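3-isopropylmalate dehydratase small subunit (Campylobacter jejuni, PDB 3Q3W) forms the small subunit of isopropylmalate isomerase, which interconverts 2-isopropylmalate and 3-isopropylmalate by way of 2-isopropylmaleate. Local coordinates at residues 5-10 / 146-151; 13-18 / 71-76; 77-82 / 129-134; 106-111 / 121-126. All blocks are in the same frame, centred on the assembly; numbering follows the deposited sequence. Where two conformers were deposited one is given.

All four contacts belong to one mixed sheet and the helices packed on it. Contacts 1 and 2 share strand 9-17, which pairs with strand 145-149 on one side and strand 73-78 on the other. Their centres are about 15 Å apart, and they touch, among other places, where Ile146 CD1 meets Ala14 CB at 3.5 Å. Contact 2 runs on into contact 3 through strand 73-78, with Leu17 N bonded to Val77 O at 2.7 Å. Contacts 3 and 4 have centres about 10 Å apart, and Ala109 N hydrogen-bonds to Phe82 O at 3.0 Å. Contact 1 also meets contact 4 by packing, Ile148 CD1 lying 3.7 Å from Ile124 CD1.

Contact 1: residues 5-10 / 146-151; sequences QKFIIH and IEISLL
Ile8 O accepts the N-H of Leu150 at 2.7 Å. The bond is almost straight, 172° at the hydrogen. Two residues on, His10 and Ile148 form a hydrogen-bonded antiparallel pair. His10 N donates to Ile148 O at 2.9 Å. Ile148 N returns the bond to His10 O at 2.8 Å. Each of these two carbonyl oxygens also takes a C-H contact: Ile9 CA lies 3.3 Å from Ile148 O, and Glu147 CA is near His10 O. Ile9 and Ser149, between the bonds, are a non-hydrogen-bonded pair.

Other polar groups find partners nearby. Ser149 OG bonds to Glu152 N, and His10 NE2 to Ser74 OG. Arg171 donates NE to Leu150 O and NH2 to Leu151 O, where the chain has left the strand.

Phe7 carries the apolar part. Its CG is anti to the backbone N (chi1 -168°), and the ring reaches across to segment 146-151. Phe7 CE2 meets Ile148 CG2 at 3.8 Å, the two side chains crossing at about a right angle. Phe7 CD2 lies 3.9 Å from Leu150 CB. On the outer side, Ile8 and Leu151 run flank to flank in the same sense, with Ile8 CG2 3.9 Å from Leu151 CD1.

Strand 9-17 is antiparallel to strand 145-149 here, and parallel to strand 73-78 on its other edge. The ladder is thus the join between the parallel and antiparallel halves of the mixed sheet, consistent with the swivelling beta/beta/alpha fold of aconitase C-terminal domains.

Contact 2: residues 13-18 / 71-76; sequences IACPLE and QNSSIL
Ala14 and Ile75 meet in the tight part of this parallel strand pair. Ala14 CB sits 3.7 Å from Ile75 CB, and their side chains share one face of the sheet. Cys15 and Leu76 pair on the other face. There Leu17 CD1 meets Leu76 CD1 at 4.0 Å, the two leucines crossing obliquely. All five residues are buried. Cys15 N donates to Ile75 O at 2.8 Å, with a bent angle of 144° at the hydrogen.

Ile13 O is gripped twice. Ser74 N reaches it at 2.9 Å and lies in the carbonyl plane. Ile75 N reaches it at 3.1 Å, tilted 25° from that plane. Two successive N-H groups therefore share one acceptor.

The other end is looser and faces solvent. Gln71 and Asn72 are exposed, and Ile13 meets them mainly through their backbone oxygens. One water links the two segments here. It accepts from Ile13 N at 3.0 Å, donates to Asn72 O, and lies 2.8 Å from Ser74 OG. A chi1 of 63° sets Ser74 OG, whose other partner is His10, on the side of the water. Ser73 OG turns to Tyr70 O.

The chemistry thus divides in two: direct backbone bonds and apolar packing hold the buried part, whereas one water, held also by Ser74 OG, links Ile13 N to Asn72 O at the exposed end.

Contact 3: residues 77-82 / 129-134; sequences VSFENF and DEVLEI
Val77 lays its CG1 methyl against Ile134 CG2, 3.7 Å away, the two side chains crossing at a slant. This is alpha/beta packing: helix 128-140 lies over one face of the mixed sheet, here on the end of strand 73-78. Val135 and Leu138 of the same helix extend the cover on Val77.

Val131 is the next helix residue to reach the strand. Its CG1 is anti to the backbone N (chi1 177°) and meets three successive residues. Val77 CG1 lies 4.0 Å from Val131 CG1, the two valines lying antiparallel, flank to flank. Phe79 CD1 comes within 4.2 Å of Val131 CG1, which stands at the ring edge, near its plane.

Leu132 meets the same ring farther out, its CD1 3.7 Å from Phe79 CE1. Leu132 is exposed and its torsions lie away from the staggered positions, so its placement may be less well defined. Lys128 makes a cation-pi contact with Phe79, just before this turn of the helix.

The strand offers one polar atom to the methyl groups: Ser78 O, buried and without a hydrogen-bond partner in the model, lies 3.2 Å from Val131 CG1.

Contact 4: residues 106-111 / 121-126; sequences PSFADI and LLTIEL
Pro106 CA comes to 3.1 Å of Leu126 O in a fairly straight C-H...O contact, with 159° at the hydrogen. Pro106 CB is a looser van der Waals neighbour, 3.8 Å from the same Leu126 O. Conventional hydrogen bonds between the two segments are absent, so the rest of the contact is packing.

Phe108 supplies most of it. Its CG is anti to the carbonyl carbon (chi1 -67°), and the ring lies against strand 122-125. Thr123 CB sits over the centre of one face, 3.9 Å from the Phe108 ring centroid, in a CH-pi contact. The backbone meets the ring at its edge: Ile124 O is 3.6 Å from Phe108 CE2. Glu125 CG is also at the edge, 3.6 Å from Phe108 CD2.

The segments belong to a beta-alpha-beta unit: strand 102-105, helix 110-118 and strand 122-125. Segment 106-111 leads from the first strand into the helix, with Ala109 at the N-cap position. Phe108 packs between this connection and strand 122-125. It also touches Ile103 of the first strand.

Glu125 runs alongside the ring, pointing the other way. Its chain is extended beyond CG, and its carboxylate is turned only 14° from the ring plane. Glu125 OE2 forms a salt bridge with Lys113 NZ, which probably steadies the negative charge beside the aromatic edge. Phe108 N is buried without a partner in the model; Glu125 OE2 is 3.9 Å from Phe108 N, too far for a bond.

Contact 1: residues 5-10 / 146-151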
loop_
_atom_site.group_PDB
_atom_site.type_symbol
_atom_site.label_atom_id
_atom_site.label_comp_id
_atom_site.label_asym_id
_atom_site.label_seq_id
_atom_site.Cartn_x
_atom_site.Cartn_y
_atom_site.Cartn_z
ATOM N N GLN A 5 5.732 5.509 -11.706
ATOM C CA GLN A 5 4.842 6.619 -11.754
ATOM C C GLN A 5 5.383 7.669 -10.794
ATOM O O GLN A 5 5.852 7.340 -9.726
ATOM C CB GLN A 5 3.491 6.135 -11.300
ATOM C CG GLN A 5 2.396 7.018 -11.698
ATOM C CD GLN A 5 1.064 6.479 -11.234
ATOM O OE1 GLN A 5 0.829 5.249 -11.201
ATOM N NE2 GLN A 5 0.197 7.380 -10.853
ATOM N N LYS A 6 5.293 8.925 -11.179
ATOM C CA LYS A 6 5.724 10.020 -10.321
ATOM C C LYS A 6 4.966 10.101 -8.998
ATOM O O LYS A 6 3.739 9.986 -8.972
ATOM C CB LYS A 6 5.563 11.299 -11.100
ATOM C CG LYS A 6 6.197 12.471 -10.506
ATOM C CD LYS A 6 6.162 13.658 -11.491
ATOM C CE LYS A 6 6.797 13.313 -12.848
ATOM N NZ LYS A 6 7.242 14.520 -13.545
ATOM N N PHE A 7 5.692 10.274 -7.892
ATOM C CA PHE A 7 5.076 10.599 -6.597
ATOM C C PHE A 7 5.780 11.837 -6.018
ATOM O O PHE A 7 6.977 11.816 -5.770
ATOM C CB PHE A 7 5.193 9.405 -5.671
ATOM C CG PHE A 7 4.348 9.491 -4.411
ATOM C CD1 PHE A 7 3.468 8.493 -4.107
ATOM C CD2 PHE A 7 4.521 10.514 -3.491
ATOM C CE1 PHE A 7 2.722 8.501 -2.946
ATOM C CE2 PHE A 7 3.785 10.537 -2.330
ATOM C CZ PHE A 7 2.864 9.511 -2.053
ATOM N N ILE A 8 5.036 12.925 -5.872
ATOM C CA ILE A 8 5.542 14.178 -5.285
ATOM C C ILE A 8 4.679 14.391 -4.034
ATOM O O ILE A 8 5.095 14.085 -2.933
ATOM C CB ILE A 8 5.439 15.321 -6.304
ATOM C CG1 ILE A 8 6.243 14.964 -7.561
ATOM C CG2 ILE A 8 5.958 16.690 -5.713
ATOM C CD1 ILE A 8 6.142 16.005 -8.687
ATOM N N ILE A 9 3.423 14.780 -4.260
ATOM C CA ILE A 9 2.430 15.031 -3.213
ATOM C C ILE A 9 1.243 14.160 -3.572
ATOM O O ILE A 9 0.829 14.172 -4.706
ATOM C CB ILE A 9 1.928 16.499 -3.235
ATOM C CG1 ILE A 9 3.081 17.522 -3.227
ATOM C CG2 ILE A 9 0.959 16.760 -2.083
ATOM C CD1 ILE A 9 3.643 17.914 -1.844
ATOM N N HIS A 10 0.709 13.405 -2.620
ATOM C CA HIS A 10 -0.524 12.643 -2.845
ATOM C C HIS A 10 -1.451 12.740 -1.632
ATOM O O HIS A 10 -1.033 12.565 -0.501
ATOM C CB HIS A 10 -0.204 11.177 -3.131
ATOM C CG HIS A 10 -1.413 10.316 -3.278
ATOM N ND1 HIS A 10 -2.195 10.318 -4.414
ATOM C CD2 HIS A 10 -2.009 9.460 -2.410
ATOM C CE1 HIS A 10 -3.205 9.484 -4.245
ATOM N NE2 HIS A 10 -3.120 8.965 -3.032
ATOM N N ILE A 146 -5.507 10.992 4.042
ATOM C CA ILE A 146 -4.187 11.291 4.529
ATOM C C ILE A 146 -3.446 12.013 3.405
ATOM O O ILE A 146 -3.684 11.758 2.228
ATOM C CB ILE A 146 -3.437 10.033 4.984
ATOM C CG1 ILE A 146 -4.108 9.466 6.253
ATOM C CG2 ILE A 146 -1.943 10.366 5.207
ATOM C CD1 ILE A 146 -3.568 8.137 6.764
ATOM N N GLU A 147 -2.592 12.971 3.751
ATOM C CA GLU A 147 -1.742 13.606 2.728
ATOM C C GLU A 147 -0.274 13.269 2.938
ATOM O O GLU A 147 0.199 13.199 4.051
ATOM C CB GLU A 147 -1.945 15.124 2.676
ATOM C CG GLU A 147 -1.340 15.744 1.409
ATOM C CD GLU A 147 -1.785 17.172 1.126
ATOM O OE1 GLU A 147 -2.794 17.631 1.687
ATOM O OE2 GLU A 147 -1.115 17.841 0.316
ATOM N N ILE A 148 0.445 13.042 1.830
ATOM C CA ILE A 148 1.858 12.654 1.887
ATOM C C ILE A 148 2.634 13.516 0.926
ATOM O O ILE A 148 2.250 13.616 -0.228
ATOM C CB ILE A 148 2.082 11.212 1.482
ATOM C CG1 ILE A 148 1.304 10.261 2.388
ATOM C CG2 ILE A 148 3.607 10.901 1.492
ATOM C CD1 ILE A 148 0.995 8.866 1.776
ATOM N N SER A 149 3.697 14.161 1.414
ATOM C CA SER A 149 4.627 14.888 0.572
ATOM C C SER A 149 5.960 14.138 0.539
ATOM O O SER A 149 6.621 13.974 1.563
ATOM C CB SER A 149 4.845 16.309 1.121
ATOM O OG SER A 149 5.809 17.019 0.352
ATOM N N LEU A 150 6.388 13.707 -0.635
ATOM C CA LEU A 150 7.685 13.031 -0.745
ATOM C C LEU A 150 8.802 14.063 -0.834
ATOM O O LEU A 150 9.970 13.732 -0.619
ATOM C CB LEU A 150 7.737 12.099 -1.944
ATOM C CG LEU A 150 9.058 11.388 -2.240
ATOM C CD1 LEU A 150 9.531 10.563 -1.094
ATOM C CD2 LEU A 150 8.861 10.555 -3.431
ATOM N N LEU A 151 8.457 15.312 -1.153
ATOM C CA LEU A 151 9.410 16.417 -1.078
ATOM C C LEU A 151 9.824 16.688 0.342
ATOM O O LEU A 151 10.996 16.812 0.619
ATOM C CB LEU A 151 8.826 17.699 -1.630
ATOM C CG LEU A 151 8.696 17.757 -3.139
ATOM C CD1 LEU A 151 8.044 19.086 -3.538
ATOM C CD2 LEU A 151 10.054 17.607 -3.788
#

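Contact 2: residues 13-18 / 71-76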
loop_
_atom_site.group_PDB
_atom_site.type_symbol
_atom_site.label_atom_id
_atom_site.label_comp_id
_atom_site.label_asym_id
_atom_site.label_seq_id
_atom_site.Cartn_x
_atom_site.Cartn_y
_atom_site.Cartn_z
ATOM N N ILE A 13 -7.780 8.610 0.205
ATOM C CA ILE A 13 -8.413 7.792 1.194
ATOM C C ILE A 13 -7.438 6.725 1.677
ATOM O O ILE A 13 -6.857 5.977 0.868
ATOM C CB ILE A 13 -9.685 7.140 0.581
ATOM C CG1 ILE A 13 -10.638 8.207 0.032
ATOM C CG2 ILE A 13 -10.353 6.165 1.573
ATOM C CD1 ILE A 13 -11.317 9.053 1.028
ATOM N N ALA A 14 -7.214 6.680 2.987
ATOM C CA ALA A 14 -6.371 5.659 3.593
ATOM C C ALA A 14 -7.220 4.604 4.304
ATOM O O ALA A 14 -8.283 4.937 4.860
ATOM C CB ALA A 14 -5.416 6.270 4.524
ATOM N N CYS A 15 -6.734 3.357 4.277
ATOM C CA CYS A 15 -7.456 2.192 4.777
ATOM C C CYS A 15 -6.543 1.407 5.693
ATOM O O CYS A 15 -5.470 0.972 5.267
ATOM C CB CYS A 15 -7.908 1.260 3.646
ATOM S SG CYS A 15 -8.865 -0.127 4.279
ATOM N N PRO A 16 -6.971 1.200 6.943
ATOM C CA PRO A 16 -6.125 0.463 7.852
ATOM C C PRO A 16 -6.336 -1.032 7.734
ATOM O O PRO A 16 -7.484 -1.487 7.673
ATOM C CB PRO A 16 -6.577 0.971 9.221
ATOM C CG PRO A 16 -8.008 1.300 9.036
ATOM C CD PRO A 16 -8.209 1.666 7.597
ATOM N N LEU A 17 -5.253 -1.779 7.678
ATOM C CA LEU A 17 -5.320 -3.241 7.639
ATOM C C LEU A 17 -4.486 -3.794 8.812
ATOM O O LEU A 17 -3.266 -3.951 8.727
ATOM C CB LEU A 17 -4.816 -3.795 6.296
ATOM C CG LEU A 17 -5.563 -3.299 5.059
ATOM C CD1 LEU A 17 -4.833 -3.809 3.737
ATOM C CD2 LEU A 17 -6.979 -3.734 5.019
ATOM N N GLU A 18 -5.189 -4.127 9.890
ATOM C CA GLU A 18 -4.565 -4.446 11.170
ATOM C C GLU A 18 -4.119 -5.900 11.180
ATOM O O GLU A 18 -4.620 -6.738 11.951
ATOM C CB GLU A 18 -5.560 -4.155 12.287
ATOM C CG GLU A 18 -5.870 -2.666 12.427
ATOM C CD GLU A 18 -6.819 -2.382 13.602
ATOM O OE1 GLU A 18 -6.366 -2.394 14.778
ATOM O OE2 GLU A 18 -8.008 -2.167 13.337
ATOM N N GLN A 71 -13.952 3.217 0.122
ATOM C CA GLN A 71 -14.002 3.216 -1.320
ATOM C C GLN A 71 -12.916 4.117 -1.827
ATOM O O GLN A 71 -12.570 5.132 -1.181
ATOM C CB GLN A 71 -15.294 3.775 -1.834
ATOM C CG GLN A 71 -16.350 2.759 -1.997
ATOM C CD GLN A 71 -17.620 3.413 -2.543
ATOM O OE1 GLN A 71 -18.296 2.847 -3.377
ATOM N NE2 GLN A 71 -17.907 4.632 -2.089
ATOM N N ASN A 72 -12.380 3.758 -2.991
ATOM C CA ASN A 72 -11.315 4.520 -3.613
ATOM C C ASN A 72 -10.050 4.706 -2.754
ATOM O O ASN A 72 -9.365 5.735 -2.845
ATOM C CB ASN A 72 -11.833 5.876 -4.115
ATOM C CG ASN A 72 -12.354 5.782 -5.506
ATOM O OD1 ASN A 72 -13.404 5.171 -5.761
ATOM N ND2 ASN A 72 -11.593 6.324 -6.446
ATOM N N SER A 73 -9.709 3.709 -1.961
ATOM C CA SER A 73 -8.491 3.789 -1.124
ATOM C C SER A 73 -7.269 3.895 -2.016
ATOM O O SER A 73 -7.176 3.160 -3.020
ATOM C CB SER A 73 -8.385 2.564 -0.198
ATOM O OG SER A 73 -9.276 2.670 0.899
ATOM N N SER A 74 -6.340 4.797 -1.689
ATOM C CA SER A 74 -5.060 4.887 -2.386
ATOM C C SER A 74 -3.857 4.868 -1.450
ATOM O O SER A 74 -2.677 4.901 -1.900
ATOM C CB SER A 74 -5.018 6.120 -3.319
ATOM O OG SER A 74 -5.133 7.340 -2.599
ATOM N N ILE A 75 -4.142 4.788 -0.154
ATOM C CA ILE A 75 -3.142 4.586 0.905
ATOM C C ILE A 75 -3.548 3.477 1.866
ATOM O O ILE A 75 -4.732 3.395 2.267
ATOM C CB ILE A 75 -2.987 5.889 1.744
ATOM C CG1 ILE A 75 -2.465 7.000 0.864
ATOM C CG2 ILE A 75 -2.041 5.684 2.904
ATOM C CD1 ILE A 75 -2.649 8.435 1.439
ATOM N N LEU A 76 -2.586 2.644 2.259
ATOM C CA LEU A 76 -2.815 1.569 3.223
ATOM C C LEU A 76 -2.007 1.835 4.463
ATOM O O LEU A 76 -0.905 2.378 4.377
ATOM C CB LEU A 76 -2.451 0.201 2.653
ATOM C CG LEU A 76 -3.222 -0.313 1.418
ATOM C CD1 LEU A 76 -2.717 -1.721 1.013
ATOM C CD2 LEU A 76 -4.728 -0.314 1.611
HETATM O O HOH W 1 -7.857 7.994 -2.683
#

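Contact 3: residues 77-82 / 129-134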
loop_
_atom_site.group_PDB
_atom_site.type_symbol
_atom_site.label_atom_id
_atom_site.label_comp_id
_atom_site.label_asym_id
_atom_site.label_seq_id
_atom_site.Cartn_x
_atom_site.Cartn_y
_atom_site.Cartn_z
ATOM N N VAL A 77 -2.564 1.490 5.622
ATOM C CA VAL A 77 -1.835 1.546 6.860
ATOM C C VAL A 77 -1.887 0.154 7.467
ATOM O O VAL A 77 -2.972 -0.356 7.796
ATOM C CB VAL A 77 -2.460 2.566 7.796
ATOM C CG1 VAL A 77 -1.560 2.753 9.048
ATOM C CG2 VAL A 77 -2.629 3.850 7.075
ATOM N N SER A 78 -0.730 -0.477 7.593
ATOM C CA SER A 78 -0.629 -1.838 8.112
ATOM C C SER A 78 0.410 -1.980 9.216
ATOM O O SER A 78 1.013 -1.018 9.653
ATOM C CB SER A 78 -0.290 -2.790 6.987
ATOM O OG SER A 78 -0.753 -4.099 7.275
ATOM N N PHE A 79 0.589 -3.201 9.689
ATOM C CA PHE A 79 1.493 -3.433 10.777
ATOM C C PHE A 79 2.780 -3.980 10.188
ATOM O O PHE A 79 3.015 -3.847 8.976
ATOM C CB PHE A 79 0.865 -4.374 11.798
ATOM C CG PHE A 79 -0.348 -3.809 12.525
ATOM C CD1 PHE A 79 -0.531 -2.448 12.690
ATOM C CD2 PHE A 79 -1.258 -4.686 13.124
ATOM C CE1 PHE A 79 -1.608 -1.982 13.399
ATOM C CE2 PHE A 79 -2.332 -4.225 13.847
ATOM C CZ PHE A 79 -2.510 -2.874 13.980
ATOM N N GLU A 80 3.632 -4.553 11.037
ATOM C CA GLU A 80 5.014 -4.823 10.672
ATOM C C GLU A 80 5.187 -5.913 9.651
ATOM O O GLU A 80 4.342 -6.778 9.501
ATOM C CB GLU A 80 5.875 -5.164 11.902
ATOM C CG GLU A 80 5.292 -6.224 12.873
ATOM C CD GLU A 80 4.560 -5.598 14.081
ATOM O OE1 GLU A 80 3.623 -4.786 13.873
ATOM O OE2 GLU A 80 4.929 -5.920 15.228
ATOM N N ASN A 81 6.349 -5.858 8.993
ATOM C CA ASN A 81 6.795 -6.854 8.038
ATOM C C ASN A 81 5.796 -7.015 6.905
ATOM O O ASN A 81 5.491 -8.123 6.462
ATOM C CB ASN A 81 7.136 -8.192 8.732
ATOM C CG ASN A 81 7.916 -9.145 7.838
ATOM O OD1 ASN A 81 8.704 -8.720 6.987
ATOM N ND2 ASN A 81 7.679 -10.439 8.002
ATOM N N PHE A 82 5.319 -5.888 6.414
ATOM C CA PHE A 82 4.420 -5.904 5.295
ATOM C C PHE A 82 5.160 -6.363 4.049
ATOM O O PHE A 82 6.227 -5.857 3.735
ATOM C CB PHE A 82 3.844 -4.532 5.031
ATOM C CG PHE A 82 2.751 -4.525 3.981
ATOM C CD1 PHE A 82 1.422 -4.584 4.339
ATOM C CD2 PHE A 82 3.067 -4.449 2.627
ATOM C CE1 PHE A 82 0.426 -4.562 3.372
ATOM C CE2 PHE A 82 2.083 -4.431 1.669
ATOM C CZ PHE A 82 0.763 -4.510 2.022
ATOM N N ASP A 129 4.504 3.127 17.266
ATOM C CA ASP A 129 3.608 4.029 18.003
ATOM C C ASP A 129 2.872 4.964 17.061
ATOM O O ASP A 129 1.689 5.230 17.253
ATOM C CB ASP A 129 4.349 4.837 19.091
ATOM C CG ASP A 129 5.179 6.000 18.539
ATOM O OD1 ASP A 129 4.883 7.164 18.901
ATOM O OD2 ASP A 129 6.152 5.754 17.775
ATOM N N GLU A 130 3.554 5.450 16.034
ATOM C CA GLU A 130 2.942 6.392 15.114
ATOM C C GLU A 130 1.917 5.634 14.242
ATOM O O GLU A 130 0.827 6.141 14.013
ATOM C CB GLU A 130 3.993 7.089 14.247
ATOM C CG GLU A 130 4.967 8.119 14.980
ATOM C CD GLU A 130 6.117 8.628 14.051
ATOM O OE1 GLU A 130 6.450 7.910 13.080
ATOM O OE2 GLU A 130 6.681 9.732 14.287
ATOM N N VAL A 131 2.254 4.421 13.804
ATOM C CA VAL A 131 1.317 3.575 13.037
ATOM C C VAL A 131 0.037 3.290 13.856
ATOM O O VAL A 131 -1.064 3.354 13.336
ATOM C CB VAL A 131 1.958 2.226 12.597
ATOM C CG1 VAL A 131 0.937 1.360 11.865
ATOM C CG2 VAL A 131 3.206 2.444 11.718
ATOM N N LEU A 132 0.207 3.032 15.152
ATOM C CA LEU A 132 -0.877 2.587 16.022
ATOM C C LEU A 132 -1.869 3.713 16.220
ATOM O O LEU A 132 -3.100 3.522 16.210
ATOM C CB LEU A 132 -0.285 2.148 17.363
ATOM C CG LEU A 132 -0.614 0.720 17.797
ATOM C CD1 LEU A 132 -0.899 -0.172 16.605
ATOM C CD2 LEU A 132 0.530 0.171 18.675
ATOM N N GLU A 133 -1.294 4.898 16.388
ATOM C CA GLU A 133 -2.023 6.148 16.501
ATOM C C GLU A 133 -2.798 6.464 15.235
ATOM O O GLU A 133 -3.941 6.865 15.311
ATOM C CB GLU A 133 -1.020 7.264 16.818
ATOM C CG GLU A 133 -1.496 8.700 16.740
ATOM C CD GLU A 133 -0.452 9.692 17.290
ATOM O OE1 GLU A 133 0.735 9.345 17.375
ATOM O OE2 GLU A 133 -0.808 10.832 17.642
ATOM N N ILE A 134 -2.143 6.366 14.087
ATOM C CA ILE A 134 -2.813 6.554 12.759
ATOM C C ILE A 134 -4.049 5.688 12.589
ATOM O O ILE A 134 -5.093 6.205 12.304
ATOM C CB ILE A 134 -1.831 6.318 11.602
ATOM C CG1 ILE A 134 -0.931 7.541 11.463
ATOM C CG2 ILE A 134 -2.529 6.094 10.301
ATOM C CD1 ILE A 134 0.335 7.252 10.743
#

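Contact 4: residues 106-111 / 121-126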
loop_
_atom_site.group_PDB
_atom_site.type_symbol
_atom_site.label_atom_id
_atom_site.label_comp_id
_atom_site.label_asym_id
_atom_site.label_seq_id
_atom_site.Cartn_x
_atom_site.Cartn_y
_atom_site.Cartn_z
ATOM N N PRO A 106 5.197 -0.033 10.110
ATOM C CA PRO A 106 6.410 0.125 10.913
ATOM C C PRO A 106 7.669 -0.441 10.221
ATOM O O PRO A 106 8.773 0.030 10.467
ATOM C CB PRO A 106 6.102 -0.683 12.188
ATOM C CG PRO A 106 4.664 -1.116 12.083
ATOM C CD PRO A 106 4.339 -1.104 10.635
ATOM N N SER A 107 7.478 -1.447 9.361
ATOM C CA SER A 107 8.540 -2.058 8.606
ATOM C C SER A 107 7.972 -2.789 7.363
ATOM O O SER A 107 6.778 -3.031 7.261
ATOM C CB SER A 107 9.310 -3.020 9.472
ATOM O OG SER A 107 8.452 -4.008 9.985
ATOM N N PHE A 108 8.873 -3.101 6.428
ATOM C CA PHE A 108 8.544 -3.784 5.181
ATOM C C PHE A 108 9.598 -4.834 4.957
ATOM O O PHE A 108 10.780 -4.605 5.239
ATOM C CB PHE A 108 8.597 -2.824 3.996
ATOM C CG PHE A 108 7.554 -1.789 4.017
ATOM C CD1 PHE A 108 6.328 -2.021 3.390
ATOM C CD2 PHE A 108 7.766 -0.574 4.654
ATOM C CE1 PHE A 108 5.355 -1.080 3.407
ATOM C CE2 PHE A 108 6.781 0.363 4.684
ATOM C CZ PHE A 108 5.574 0.122 4.055
ATOM N N ALA A 109 9.171 -5.976 4.434
ATOM C CA ALA A 109 10.079 -6.992 4.011
ATOM C C ALA A 109 11.006 -6.369 2.968
ATOM O O ALA A 109 10.557 -5.693 2.056
ATOM C CB ALA A 109 9.342 -8.175 3.440
ATOM N N ASP A 110 12.304 -6.589 3.129
ATOM C CA ASP A 110 13.305 -5.937 2.286
ATOM C C ASP A 110 13.026 -6.132 0.799
ATOM O O ASP A 110 13.111 -5.180 0.017
ATOM C CB ASP A 110 14.712 -6.472 2.598
ATOM C CG ASP A 110 15.150 -6.213 4.042
ATOM O OD1 ASP A 110 14.555 -5.347 4.730
ATOM O OD2 ASP A 110 16.100 -6.899 4.493
ATOM N N ILE A 111 12.708 -7.350 0.399
ATOM C CA ILE A 111 12.559 -7.634 -1.028
ATOM C C ILE A 111 11.353 -6.859 -1.601
ATOM O O ILE A 111 11.458 -6.192 -2.620
ATOM C CB ILE A 111 12.406 -9.141 -1.308
ATOM C CG1 ILE A 111 13.717 -9.887 -0.985
ATOM C CG2 ILE A 111 12.063 -9.352 -2.777
ATOM C CD1 ILE A 111 13.603 -11.392 -1.088
ATOM N N LEU A 121 5.513 2.622 -5.972
ATOM C CA LEU A 121 4.696 2.417 -4.784
ATOM C C LEU A 121 5.500 2.902 -3.550
ATOM O O LEU A 121 6.432 2.236 -3.135
ATOM C CB LEU A 121 4.350 0.927 -4.650
ATOM C CG LEU A 121 3.522 0.423 -3.455
ATOM C CD1 LEU A 121 2.256 1.272 -3.260
ATOM C CD2 LEU A 121 3.157 -1.065 -3.556
ATOM N N LEU A 122 5.153 4.061 -2.991
ATOM C CA LEU A 122 5.914 4.622 -1.884
ATOM C C LEU A 122 5.713 3.928 -0.547
ATOM O O LEU A 122 4.599 3.879 0.017
ATOM C CB LEU A 122 5.618 6.094 -1.715
ATOM C CG LEU A 122 6.373 6.849 -0.624
ATOM C CD1 LEU A 122 7.916 6.660 -0.710
ATOM C CD2 LEU A 122 6.026 8.347 -0.727
ATOM N N THR A 123 6.815 3.450 -0.005
ATOM C CA THR A 123 6.802 2.700 1.230
ATOM C C THR A 123 7.341 3.576 2.381
ATOM O O THR A 123 8.527 3.934 2.417
ATOM C CB THR A 123 7.672 1.484 1.050
ATOM O OG1 THR A 123 8.978 1.935 0.741
ATOM C CG2 THR A 123 7.172 0.661 -0.106
ATOM N N ILE A 124 6.429 3.923 3.286
ATOM C CA ILE A 124 6.675 4.852 4.376
ATOM C C ILE A 124 6.788 4.084 5.659
ATOM O O ILE A 124 5.805 3.482 6.134
ATOM C CB ILE A 124 5.524 5.842 4.499
ATOM C CG1 ILE A 124 5.499 6.724 3.256
ATOM C CG2 ILE A 124 5.640 6.667 5.790
ATOM C CD1 ILE A 124 4.190 7.426 2.964
ATOM N N GLU A 125 7.990 4.104 6.229
ATOM C CA GLU A 125 8.229 3.434 7.496
ATOM C C GLU A 125 8.020 4.465 8.592
ATOM O O GLU A 125 8.672 5.521 8.573
ATOM C CB GLU A 125 9.637 2.831 7.553
ATOM C CG GLU A 125 9.769 1.551 6.735
ATOM C CD GLU A 125 11.192 0.995 6.639
ATOM O OE1 GLU A 125 12.160 1.674 7.121
ATOM O OE2 GLU A 125 11.328 -0.149 6.111
ATOM N N LEU A 126 7.086 4.176 9.505
ATOM C CA LEU A 126 6.868 4.990 10.700
ATOM C C LEU A 126 7.156 4.185 11.964
ATOM O O LEU A 126 7.116 2.962 11.944
ATOM C CB LEU A 126 5.436 5.526 10.733
ATOM C CG LEU A 126 5.121 6.536 9.621
ATOM C CD1 LEU A 126 3.784 7.245 9.870
ATOM C CD2 LEU A 126 6.284 7.555 9.492
#